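Iron binding protein FbpA (Mannheimia haemolytica, PDB 1Q35) binds ferric iron in the periplasm and probably hands it to an ABC transporter for uptake, as a bacterial solute-binding protein. Local coordinates at residues A[268-272]-A[273-277]; A[247-250]-A[251-255]; A[290-294]-A[295-299]; A[55-59]-A[60-64]. All blocks are in the same frame, centred on the assembly; numbering follows the deposited sequence.

Contact 1: A[268-272]-A[273-277]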
loop_
_atom_site.group_PDB
_atom_site.type_symbol
_atom_site.label_atom_id
_atom_site.label_comp_id
_atom_site.label_asym_id
_atom_site.label_seq_id
_atom_site.Cartn_x
_atom_site.Cartn_y
_atom_site.Cartn_z
ATOM N N GLU A 268 1.675 -9.904 -3.752
ATOM C CA GLU A 268 1.810 -8.574 -4.322
ATOM C C GLU A 268 2.262 -8.684 -5.769
ATOM O O GLU A 268 2.638 -9.755 -6.241
ATOM C CB GLU A 268 2.811 -7.749 -3.515
ATOM C CG GLU A 268 2.318 -7.397 -2.129
ATOM C CD GLU A 268 3.322 -6.573 -1.368
ATOM O OE1 GLU A 268 3.311 -5.328 -1.513
ATOM O OE2 GLU A 268 4.127 -7.175 -0.634
ATOM N N TYR A 269 2.198 -7.569 -6.483
ATOM C CA TYR A 269 2.683 -7.516 -7.854
ATOM C C TYR A 269 4.156 -7.104 -7.845
ATOM O O TYR A 269 4.477 -6.011 -7.398
ATOM C CB TYR A 269 1.864 -6.522 -8.681
ATOM C CG TYR A 269 0.402 -6.910 -8.776
ATOM C CD1 TYR A 269 -0.575 -6.239 -8.049
ATOM C CD2 TYR A 269 -0.000 -7.971 -9.591
ATOM C CE1 TYR A 269 -1.920 -6.614 -8.128
ATOM C CE2 TYR A 269 -1.340 -8.350 -9.678
ATOM C CZ TYR A 269 -2.290 -7.670 -8.943
ATOM O OH TYR A 269 -3.617 -8.039 -9.014
ATOM N N PRO A 270 5.069 -7.957 -8.312
ATOM C CA PRO A 270 6.472 -7.538 -8.414
ATOM C C PRO A 270 6.618 -6.332 -9.327
ATOM O O PRO A 270 5.848 -6.186 -10.272
ATOM C CB PRO A 270 7.171 -8.751 -9.040
ATOM C CG PRO A 270 6.269 -9.882 -8.827
ATOM C CD PRO A 270 4.874 -9.344 -8.766
ATOM N N VAL A 271 7.587 -5.465 -9.046
ATOM C CA VAL A 271 7.961 -4.433 -10.019
ATOM C C VAL A 271 8.855 -4.998 -11.130
ATOM O O VAL A 271 8.850 -4.487 -12.248
ATOM C CB VAL A 271 8.649 -3.200 -9.374
ATOM C CG1 VAL A 271 7.695 -2.497 -8.414
ATOM C CG2 VAL A 271 9.962 -3.567 -8.683
ATOM N N LYS A 272 9.612 -6.048 -10.828
ATOM C CA LYS A 272 10.573 -6.592 -11.790
ATOM C C LYS A 272 9.849 -7.367 -12.885
ATOM O O LYS A 272 9.054 -8.261 -12.603
ATOM C CB LYS A 272 11.591 -7.491 -11.089
ATOM C CG LYS A 272 12.699 -8.008 -12.008
ATOM C CD LYS A 272 13.786 -8.711 -11.218
ATOM C CE LYS A 272 14.706 -9.537 -12.110
ATOM N NZ LYS A 272 15.246 -8.763 -13.255
ATOM N N GLU A 273 10.123 -7.007 -14.136
ATOM C CA GLU A 273 9.521 -7.674 -15.285
ATOM C C GLU A 273 10.005 -9.116 -15.393
ATOM O O GLU A 273 11.154 -9.424 -15.079
ATOM C CB GLU A 273 9.844 -6.914 -16.574
ATOM C CG GLU A 273 9.189 -5.548 -16.655
ATOM C CD GLU A 273 9.439 -4.862 -17.982
ATOM O OE1 GLU A 273 8.652 -5.089 -18.928
ATOM O OE2 GLU A 273 10.424 -4.101 -18.078
ATOM N N GLY A 274 9.106 -9.998 -15.818
ATOM C CA GLY A 274 9.426 -11.406 -15.984
ATOM C C GLY A 274 9.207 -12.249 -14.742
ATOM O O GLY A 274 9.378 -13.465 -14.790
ATOM N N ILE A 275 8.846 -11.616 -13.625
ATOM C CA ILE A 275 8.514 -12.341 -12.403
ATOM C C ILE A 275 7.002 -12.512 -12.348
ATOM O O ILE A 275 6.268 -11.527 -12.266
ATOM C CB ILE A 275 9.007 -11.582 -11.148
ATOM C CG1 ILE A 275 10.503 -11.246 -11.252
ATOM C CG2 ILE A 275 8.736 -12.403 -9.892
ATOM C CD1 ILE A 275 11.423 -12.453 -11.377
ATOM N N GLU A 276 6.540 -13.757 -12.407
ATOM C CA GLU A 276 5.109 -14.042 -12.414
ATOM C C GLU A 276 4.498 -13.782 -11.038
ATOM O O GLU A 276 5.135 -14.041 -10.017
ATOM C CB GLU A 276 4.853 -15.498 -12.816
ATOM C CG GLU A 276 5.164 -15.816 -14.270
ATOM C CD GLU A 276 4.187 -15.175 -15.236
ATOM O OE1 GLU A 276 4.642 -14.514 -16.196
ATOM O OE2 GLU A 276 2.961 -15.327 -15.042
ATOM N N PRO A 277 3.263 -13.283 -11.002
ATOM C CA PRO A 277 2.504 -13.281 -9.750
ATOM C C PRO A 277 2.203 -14.714 -9.323
ATOM O O PRO A 277 2.399 -15.650 -10.106
ATOM C CB PRO A 277 1.209 -12.545 -10.118
ATOM C CG PRO A 277 1.522 -11.816 -11.373
ATOM C CD PRO A 277 2.485 -12.698 -12.106
HETATM O O HOH W 1 6.551 -9.093 -13.251
HETATM O O HOH W 2 13.647 -7.636 -15.174
#
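Ile275 turns CG2 anti to its backbone N, with CG1 beside that N (chi1 -53°), and this sends its two branches to two different partners. CG2 meets the CB-CG edge of the Pro270 ring, 3.7 Å from Pro270 CG. CG1 runs past the start of the Lys272 side chain, 3.9 Å from Lys272 CB. Lys272 in turn holds CG anti to its own N (chi1 -175°), which takes its CB and CD past Ile275 CG1 at a slant. The backbone makes a type II beta turn from Lys272 to Ile275. Gly274 takes the third position with a positive phi of 89°, where a side chain would press against the preceding carbonyl oxygen. No direct hydrogen bond spans the turn. The 3.5 Å gap between Lys272 O and Ile275 N closes no bond, and a water joins the two sides instead. It donates 2.7 Å to Lys272 O and 2.6 Å to Ile275 O. A second water accepts from Lys272 NZ at 2.7 Å and donates to Glu273 O. The ammonium group also bonds Asn83, and Lys272 N bonds Gln259 of helix 256-266, which Pro270 touches as well. The turn leads from strand 269-270 toward helix 279-283. Its apolar side is thus held by proline-isoleucine packing, while its polar backbone atoms are bridged by solvent.

Contact 2: A[247-250]-A[251-255]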
loop_
_atom_site.group_PDB
_atom_site.type_symbol
_atom_site.label_atom_id
_atom_site.label_comp_id
_atom_site.label_asym_id
_atom_site.label_seq_id
_atom_site.Cartn_x
_atom_site.Cartn_y
_atom_site.Cartn_z
ATOM N N VAL A 247 22.704 -0.385 0.210
ATOM C CA VAL A 247 22.549 -0.519 -1.230
ATOM C C VAL A 247 22.427 -1.995 -1.599
ATOM O O VAL A 247 21.583 -2.358 -2.417
ATOM C CB VAL A 247 23.708 0.150 -2.000
ATOM C CG1 VAL A 247 23.679 -0.219 -3.475
ATOM C CG2 VAL A 247 23.632 1.657 -1.839
ATOM N N LYS A 248 23.237 -2.853 -0.985
ATOM C CA LYS A 248 23.135 -4.286 -1.249
ATOM C C LYS A 248 21.758 -4.841 -0.864
ATOM O O LYS A 248 21.231 -5.707 -1.557
ATOM C CB LYS A 248 24.253 -5.051 -0.543
ATOM C CG LYS A 248 25.608 -4.879 -1.231
ATOM C CD LYS A 248 26.741 -5.557 -0.480
ATOM C CE LYS A 248 28.057 -5.428 -1.242
ATOM N NZ LYS A 248 29.252 -5.551 -0.358
ATOM N N LEU A 249 21.180 -4.336 0.220
ATOM C CA LEU A 249 19.840 -4.760 0.632
ATOM C C LEU A 249 18.780 -4.363 -0.394
ATOM O O LEU A 249 17.962 -5.199 -0.787
ATOM C CB LEU A 249 19.476 -4.207 2.009
ATOM C CG LEU A 249 18.042 -4.501 2.476
ATOM C CD1 LEU A 249 17.729 -5.993 2.463
ATOM C CD2 LEU A 249 17.813 -3.938 3.850
ATOM N N ILE A 250 18.778 -3.113 -0.845
ATOM C CA ILE A 250 17.727 -2.696 -1.768
ATOM C C ILE A 250 17.927 -3.322 -3.150
ATOM O O ILE A 250 16.957 -3.665 -3.815
ATOM C CB ILE A 250 17.522 -1.153 -1.791
ATOM C CG1 ILE A 250 18.681 -0.399 -2.438
ATOM C CG2 ILE A 250 17.300 -0.633 -0.383
ATOM C CD1 ILE A 250 18.354 1.057 -2.674
ATOM N N GLU A 251 19.180 -3.533 -3.553
ATOM C CA GLU A 251 19.476 -4.291 -4.764
ATOM C C GLU A 251 18.957 -5.725 -4.649
ATOM O O GLU A 251 18.377 -6.253 -5.593
ATOM C CB GLU A 251 20.984 -4.284 -5.052
ATOM C CG GLU A 251 21.486 -2.934 -5.553
ATOM C CD GLU A 251 22.995 -2.857 -5.737
ATOM O OE1 GLU A 251 23.439 -1.982 -6.506
ATOM O OE2 GLU A 251 23.730 -3.649 -5.115
ATOM N N TYR A 252 19.152 -6.337 -3.489
ATOM C CA TYR A 252 18.655 -7.690 -3.239
ATOM C C TYR A 252 17.129 -7.746 -3.333
ATOM O O TYR A 252 16.574 -8.648 -3.959
ATOM C CB TYR A 252 19.089 -8.188 -1.858
ATOM C CG TYR A 252 18.709 -9.629 -1.586
ATOM C CD1 TYR A 252 17.478 -9.951 -1.022
ATOM C CD2 TYR A 252 19.576 -10.668 -1.905
ATOM C CE1 TYR A 252 17.120 -11.270 -0.780
ATOM C CE2 TYR A 252 19.231 -11.991 -1.666
ATOM C CZ TYR A 252 18.003 -12.284 -1.100
ATOM O OH TYR A 252 17.656 -13.594 -0.864
ATOM N N LEU A 253 16.458 -6.781 -2.713
ATOM C CA LEU A 253 14.995 -6.762 -2.703
ATOM C C LEU A 253 14.422 -6.542 -4.104
ATOM O O LEU A 253 13.286 -6.949 -4.372
ATOM C CB LEU A 253 14.464 -5.712 -1.720
ATOM C CG LEU A 253 14.744 -6.012 -0.244
ATOM C CD1 LEU A 253 14.347 -4.841 0.637
ATOM C CD2 LEU A 253 14.051 -7.291 0.220
ATOM N N SER A 254 15.204 -5.932 -4.994
ATOM C CA SER A 254 14.799 -5.705 -6.382
ATOM C C SER A 254 15.039 -6.900 -7.313
ATOM O O SER A 254 14.547 -6.906 -8.438
ATOM C CB SER A 254 15.530 -4.479 -6.951
ATOM O OG SER A 254 16.846 -4.796 -7.396
ATOM N N GLY A 255 15.803 -7.888 -6.852
ATOM C CA GLY A 255 16.240 -8.989 -7.696
ATOM C C GLY A 255 15.238 -10.117 -7.858
ATOM O O GLY A 255 14.187 -10.145 -7.219
#
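Leu249 and Leu253 meet one turn apart in the last part of the alpha-helix 243-254, with Leu249 CD1 4.0 Å from Leu253 CD1. This is an i to i+4 pair on the buried side. Leu249 reaches forward because its CG stands anti to the backbone N (chi1 175°). The two leucines pack on Met18, Leu19 and Phe22 of helix 16-26, and Leu253 also touches Tyr262. Ile250 faces strand 228-236 and Leu80. Glu251 belongs to the tight part too. It stretches its chain back across Val247 at a slant, and Glu251 CD comes within 3.5 Å of Val247 CG1. It also packs on Val79 and Leu80, and its OE1 bonds Ser77. The backbone bonds here are regular: Leu253 N gives to Leu249 O at 2.9 Å, and Glu251 N gives to Val247 O at the same length with an N-H...O angle of 165°. The last of the series, Ser254 N to Ile250 O, is longer at 3.1 Å and more bent, at 135°.

Lys248 is the solvent side, exposed and pointing away from the next turn. Tyr252 leads away from the preceding turn and packs on Asn21, Lys257 and Ala258, with its OH bonded to Asp25. Gly255 is the N-cap of helix 256-266. At the buried C-terminal end, Ser254 OG bonds Asn83 and donates to Glu251 O at 2.8 Å.

Contact 3: A[290-294]-A[295-299]. With EDO (1,2-ethanediol), chain B.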
loop_
_atom_site.group_PDB
_atom_site.type_symbol
_atom_site.label_atom_id
_atom_site.label_comp_id
_atom_site.label_asym_id
_atom_site.label_seq_id
_atom_site.Cartn_x
_atom_site.Cartn_y
_atom_site.Cartn_z
ATOM N N ASP A 290 -5.046 2.888 -12.833
ATOM C CA ASP A 290 -5.002 4.337 -12.954
ATOM C C ASP A 290 -3.647 4.706 -13.552
ATOM O O ASP A 290 -2.624 4.187 -13.124
ATOM C CB ASP A 290 -5.173 4.958 -11.562
ATOM C CG ASP A 290 -5.500 6.425 -11.601
ATOM O OD1 ASP A 290 -5.990 6.936 -10.556
ATOM O OD2 ASP A 290 -5.307 7.140 -12.597
ATOM N N THR A 291 -3.647 5.593 -14.543
ATOM C CA THR A 291 -2.405 6.049 -15.170
ATOM C C THR A 291 -1.744 7.195 -14.416
ATOM O O THR A 291 -0.676 7.646 -14.817
ATOM C CB THR A 291 -2.659 6.486 -16.629
ATOM O OG1 THR A 291 -3.671 7.496 -16.670
ATOM C CG2 THR A 291 -3.198 5.333 -17.468
ATOM N N ILE A 292 -2.363 7.682 -13.341
ATOM C CA ILE A 292 -1.786 8.767 -12.556
ATOM C C ILE A 292 -0.337 8.439 -12.164
ATOM O O ILE A 292 -0.007 7.312 -11.801
ATOM C CB ILE A 292 -2.656 9.039 -11.302
ATOM C CG1 ILE A 292 -2.244 10.350 -10.623
ATOM C CG2 ILE A 292 -2.605 7.860 -10.317
ATOM C CD1 ILE A 292 -3.179 10.755 -9.494
ATOM N N LYS A 293 0.533 9.432 -12.261
ATOM C CA LYS A 293 1.912 9.273 -11.818
ATOM C C LYS A 293 1.957 9.175 -10.295
ATOM O O LYS A 293 1.211 9.867 -9.600
ATOM C CB LYS A 293 2.756 10.459 -12.268
ATOM C CG LYS A 293 3.098 10.488 -13.735
ATOM C CD LYS A 293 4.598 10.706 -13.951
ATOM C CE LYS A 293 5.132 11.956 -13.249
ATOM N NZ LYS A 293 6.310 11.672 -12.372
ATOM N N LEU A 294 2.861 8.352 -9.773
ATOM C CA LEU A 294 2.957 8.136 -8.333
ATOM C C LEU A 294 3.126 9.445 -7.562
ATOM O O LEU A 294 2.463 9.657 -6.552
ATOM C CB LEU A 294 4.097 7.161 -8.018
ATOM C CG LEU A 294 3.790 5.690 -8.329
ATOM C CD1 LEU A 294 5.061 4.840 -8.320
ATOM C CD2 LEU A 294 2.761 5.120 -7.353
ATOM N N GLU A 295 3.987 10.338 -8.046
ATOM C CA GLU A 295 4.218 11.613 -7.368
ATOM C C GLU A 295 2.971 12.486 -7.343
ATOM O O GLU A 295 2.811 13.299 -6.438
ATOM C CB GLU A 295 5.365 12.387 -8.021
ATOM C CG GLU A 295 6.741 11.790 -7.773
ATOM C CD GLU A 295 7.206 10.858 -8.879
ATOM O OE1 GLU A 295 6.369 10.311 -9.634
ATOM O OE2 GLU A 295 8.432 10.653 -8.984
ATOM N N ASP A 296 2.105 12.329 -8.339
ATOM C CA ASP A 296 0.872 13.101 -8.405
ATOM C C ASP A 296 -0.214 12.587 -7.456
ATOM O O ASP A 296 -1.175 13.301 -7.198
ATOM C CB ASP A 296 0.369 13.183 -9.840
ATOM C CG ASP A 296 1.282 14.006 -10.719
ATOM O OD1 ASP A 296 1.803 15.036 -10.238
ATOM O OD2 ASP A 296 1.530 13.672 -11.891
ATOM N N ILE A 297 -0.069 11.366 -6.944
ATOM C CA ILE A 297 -0.867 10.918 -5.802
ATOM C C ILE A 297 -0.386 11.670 -4.559
ATOM O O ILE A 297 -1.164 12.355 -3.889
ATOM C CB ILE A 297 -0.740 9.387 -5.583
ATOM C CG1 ILE A 297 -1.254 8.617 -6.804
ATOM C CG2 ILE A 297 -1.486 8.962 -4.313
ATOM C CD1 ILE A 297 -0.897 7.139 -6.776
ATOM N N ALA A 298 0.907 11.544 -4.261
ATOM C CA ALA A 298 1.470 12.094 -3.033
ATOM C C ALA A 298 1.266 13.599 -2.910
ATOM O O ALA A 298 1.071 14.116 -1.819
ATOM C CB ALA A 298 2.951 11.756 -2.933
ATOM N N LYS A 299 1.313 14.289 -4.044
ATOM C CA LYS A 299 1.125 15.738 -4.124
ATOM C C LYS A 299 -0.173 16.191 -3.467
ATOM O O LYS A 299 -0.264 17.301 -2.947
ATOM C CB LYS A 299 1.118 16.126 -5.615
ATOM C CG LYS A 299 0.803 17.558 -5.996
ATOM C CD LYS A 299 0.910 17.712 -7.524
ATOM C CE LYS A 299 -0.258 17.063 -8.299
ATOM N NZ LYS A 299 -0.045 17.100 -9.788
HETATM C C1 EDO B . 3.117 14.047 2.023
HETATM O O1 EDO B . 4.056 14.769 2.805
HETATM C C2 EDO B . 3.609 13.999 0.584
HETATM O O2 EDO B . 3.624 15.313 0.040
HETATM O O HOH W 3 -0.224 12.142 -13.227
#
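Ile292 and Ile297 cross at about a right angle, with Ile292 CG2 3.8 Å from Ile297 CG1. The Ile292 side chain extends from a CG1 anti to its backbone N (chi1 -168°). This carries CG1 past Asp296 CB and sends CD1 on toward Ile297 CG1. Leu294 adds a looser apolar touch, its CD2 4.2 Å from Ile297 CD1. Lys293 and Asp296 cross on a slant, and Asp296 OD2 lies 3.5 Å from Lys293 CB. The ammonium group of Lys293 does not reach that carboxylate. Its chain bends at three torsions and turns to Glu295 instead. Lys293 NZ forms a salt bridge of 3.1 Å with Glu295 OE1, meeting it from above the carboxylate plane.

The stretch takes in an entering loop and the short helix 294-298. In the loop, Asp290 makes an Asx turn: its OD2 accepts from Ile292 N at 3.1 Å, while OD1 bonds His153 of helix 141-168. The bonds of the first turn are weak, and Lys293 O is shared between Asp296 N and Ile297 N. A water ties the entry to the helix by accepting from Lys293 N and donating to Asp296 OD2. Asp296 OD1 holds Lys299 NZ in a salt bridge of 2.8 Å. Lys299 is also paired with Glu152 of helix 141-168, so its charge is probably shared by two carboxylates. Ile297 lies about 10 Å, side chain to side chain, from the iron ligand Tyr142.

Contact 4: A[55-59]-A[60-64]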
loop_
_atom_site.group_PDB
_atom_site.type_symbol
_atom_site.label_atom_id
_atom_site.label_comp_id
_atom_site.label_asym_id
_atom_site.label_seq_id
_atom_site.Cartn_x
_atom_site.Cartn_y
_atom_site.Cartn_z
ATOM N N LEU A 55 14.655 2.616 5.055
ATOM C CA LEU A 55 13.272 2.782 5.491
ATOM C C LEU A 55 12.376 2.054 4.487
ATOM O O LEU A 55 12.369 2.390 3.301
ATOM C CB LEU A 55 12.908 4.267 5.603
ATOM C CG LEU A 55 14.027 5.183 6.127
ATOM C CD1 LEU A 55 13.631 6.648 6.055
ATOM C CD2 LEU A 55 14.424 4.806 7.548
ATOM N N LEU A 56 11.663 1.028 4.957
ATOM C CA LEU A 56 10.775 0.217 4.121
ATOM C C LEU A 56 9.345 0.705 4.278
ATOM O O LEU A 56 8.766 0.612 5.354
ATOM C CB LEU A 56 10.861 -1.263 4.506
ATOM C CG LEU A 56 12.199 -1.943 4.203
ATOM C CD1 LEU A 56 12.247 -3.317 4.826
ATOM C CD2 LEU A 56 12.435 -2.042 2.710
ATOM N N THR A 57 8.798 1.238 3.190
ATOM C CA THR A 57 7.514 1.931 3.192
ATOM C C THR A 57 6.403 1.109 2.540
ATOM O O THR A 57 6.665 0.136 1.826
ATOM C CB THR A 57 7.673 3.252 2.431
ATOM O OG1 THR A 57 8.228 2.983 1.137
ATOM C CG2 THR A 57 8.693 4.156 3.113
ATOM N N VAL A 58 5.165 1.536 2.778
ATOM C CA VAL A 58 3.984 0.891 2.203
ATOM C C VAL A 58 3.095 1.875 1.452
ATOM O O VAL A 58 1.968 1.536 1.088
ATOM C CB VAL A 58 3.132 0.179 3.292
ATOM C CG1 VAL A 58 3.918 -0.952 3.921
ATOM C CG2 VAL A 58 2.654 1.155 4.352
ATOM N N ASP A 59 3.586 3.087 1.215
ATOM C CA ASP A 59 2.759 4.147 0.650
ATOM C C ASP A 59 3.650 5.189 -0.032
ATOM O O ASP A 59 4.636 5.642 0.552
ATOM C CB ASP A 59 1.923 4.757 1.781
ATOM C CG ASP A 59 1.245 6.048 1.396
ATOM O OD1 ASP A 59 0.664 6.132 0.284
ATOM O OD2 ASP A 59 1.247 7.031 2.170
ATOM N N ILE A 60 3.303 5.568 -1.258
ATOM C CA ILE A 60 4.037 6.610 -1.974
ATOM C C ILE A 60 4.013 7.932 -1.221
ATOM O O ILE A 60 4.993 8.674 -1.253
ATOM C CB ILE A 60 3.494 6.801 -3.413
ATOM C CG1 ILE A 60 4.334 7.832 -4.178
ATOM C CG2 ILE A 60 2.024 7.240 -3.413
ATOM C CD1 ILE A 60 5.758 7.405 -4.446
ATOM N N SER A 61 2.916 8.243 -0.538
ATOM C CA SER A 61 2.848 9.518 0.153
ATOM C C SER A 61 3.848 9.594 1.310
ATOM O O SER A 61 4.450 10.643 1.528
ATOM C CB SER A 61 1.426 9.826 0.596
ATOM O OG SER A 61 0.586 9.927 -0.542
ATOM N N ARG A 62 4.057 8.490 2.025
ATOM C CA ARG A 62 5.101 8.434 3.052
ATOM C C ARG A 62 6.491 8.575 2.435
ATOM O O ARG A 62 7.354 9.272 2.978
ATOM C CB ARG A 62 5.029 7.129 3.847
ATOM C CG ARG A 62 6.058 7.015 4.975
ATOM C CD ARG A 62 5.799 7.927 6.161
ATOM N NE ARG A 62 4.781 7.382 7.051
ATOM C CZ ARG A 62 4.275 8.020 8.102
ATOM N NH1 ARG A 62 3.350 7.426 8.842
ATOM N NH2 ARG A 62 4.687 9.240 8.428
ATOM N N VAL A 63 6.714 7.905 1.312
ATOM C CA VAL A 63 7.977 8.021 0.590
ATOM C C VAL A 63 8.283 9.478 0.278
ATOM O O VAL A 63 9.396 9.950 0.527
ATOM C CB VAL A 63 7.949 7.221 -0.729
ATOM C CG1 VAL A 63 9.108 7.606 -1.631
ATOM C CG2 VAL A 63 7.981 5.728 -0.448
ATOM N N MET A 64 7.305 10.197 -0.259
ATOM C CA MET A 64 7.530 11.585 -0.650
ATOM C C MET A 64 7.638 12.503 0.563
ATOM O O MET A 64 8.374 13.480 0.515
ATOM C CB MET A 64 6.451 12.069 -1.623
ATOM C CG MET A 64 6.457 11.348 -2.957
ATOM S SD MET A 64 8.091 11.211 -3.723
ATOM C CE MET A 64 8.554 12.924 -3.861
#
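Asp59 caps the N terminus of helix 60-68 with both carboxylate oxygens. OD1 accepts from Ser61 N at 3.2 Å, with an N-H...O angle of 161°. OD2 accepts from Arg62 N, also at 3.2 Å but less straight, at 138°. Both donors stand well out of the carboxylate plane, so the first turn lies against a face of the group. Its CG is anti to the backbone N (chi1 168°), which swings the carboxylate across the first turn. The backbone of Asp59 joins in, as its O accepts from Val63 N. One residue thus takes three amides of the helix start. OD1 has further partners in Ser145 and Asn230, and Asn230 OD1 accepts from Ile60 N. The helix amides and these donors would probably keep the carboxylate charged.

Packing lies beyond the cap. Ser61 CB sits 3.2 Å from Asp59 OD2, and Ser61 OG bonds Ser145 as well. Thr57 and Val63 cross at about a right angle, with Thr57 OG1 3.2 Å from Val63 CG2. Arg62 carries its guanidinium away from the cap to pair with Glu65.

Asp59 lies about 5 Å, side chain to side chain, from the iron ligand Tyr142. Strand 54-57 runs between strands 3-8 and 228-236. The helix that follows it packs through Ile60, Ser61 and Met64 on helix 294-298, and Asp59 touches Ser141 of helix 141-168.

The chain reaches contact 4 first, where strand 54-57 passes into helix 60-68. Contact 2 follows in helix 243-254, contact 1 in the turn after strand 269-270, and contact 3 around helix 294-298. Each is local, between neighbouring residues, and they come in series without nesting or crossing. In space they meet again. Leu56 of contact 4 touches Leu253 of contact 2, joining sheet to helix. Lys272 of contact 1 lies against Ser254 and Gly255 of contact 2. Contacts 3 and 4 touch, Ala298 on Ser61 and Met64, and Leu294 and Ile297 on Ile60, which joins helix 294-298 to helix 60-68. Contacts 1 and 4 reach the same mixed sheet but do not touch.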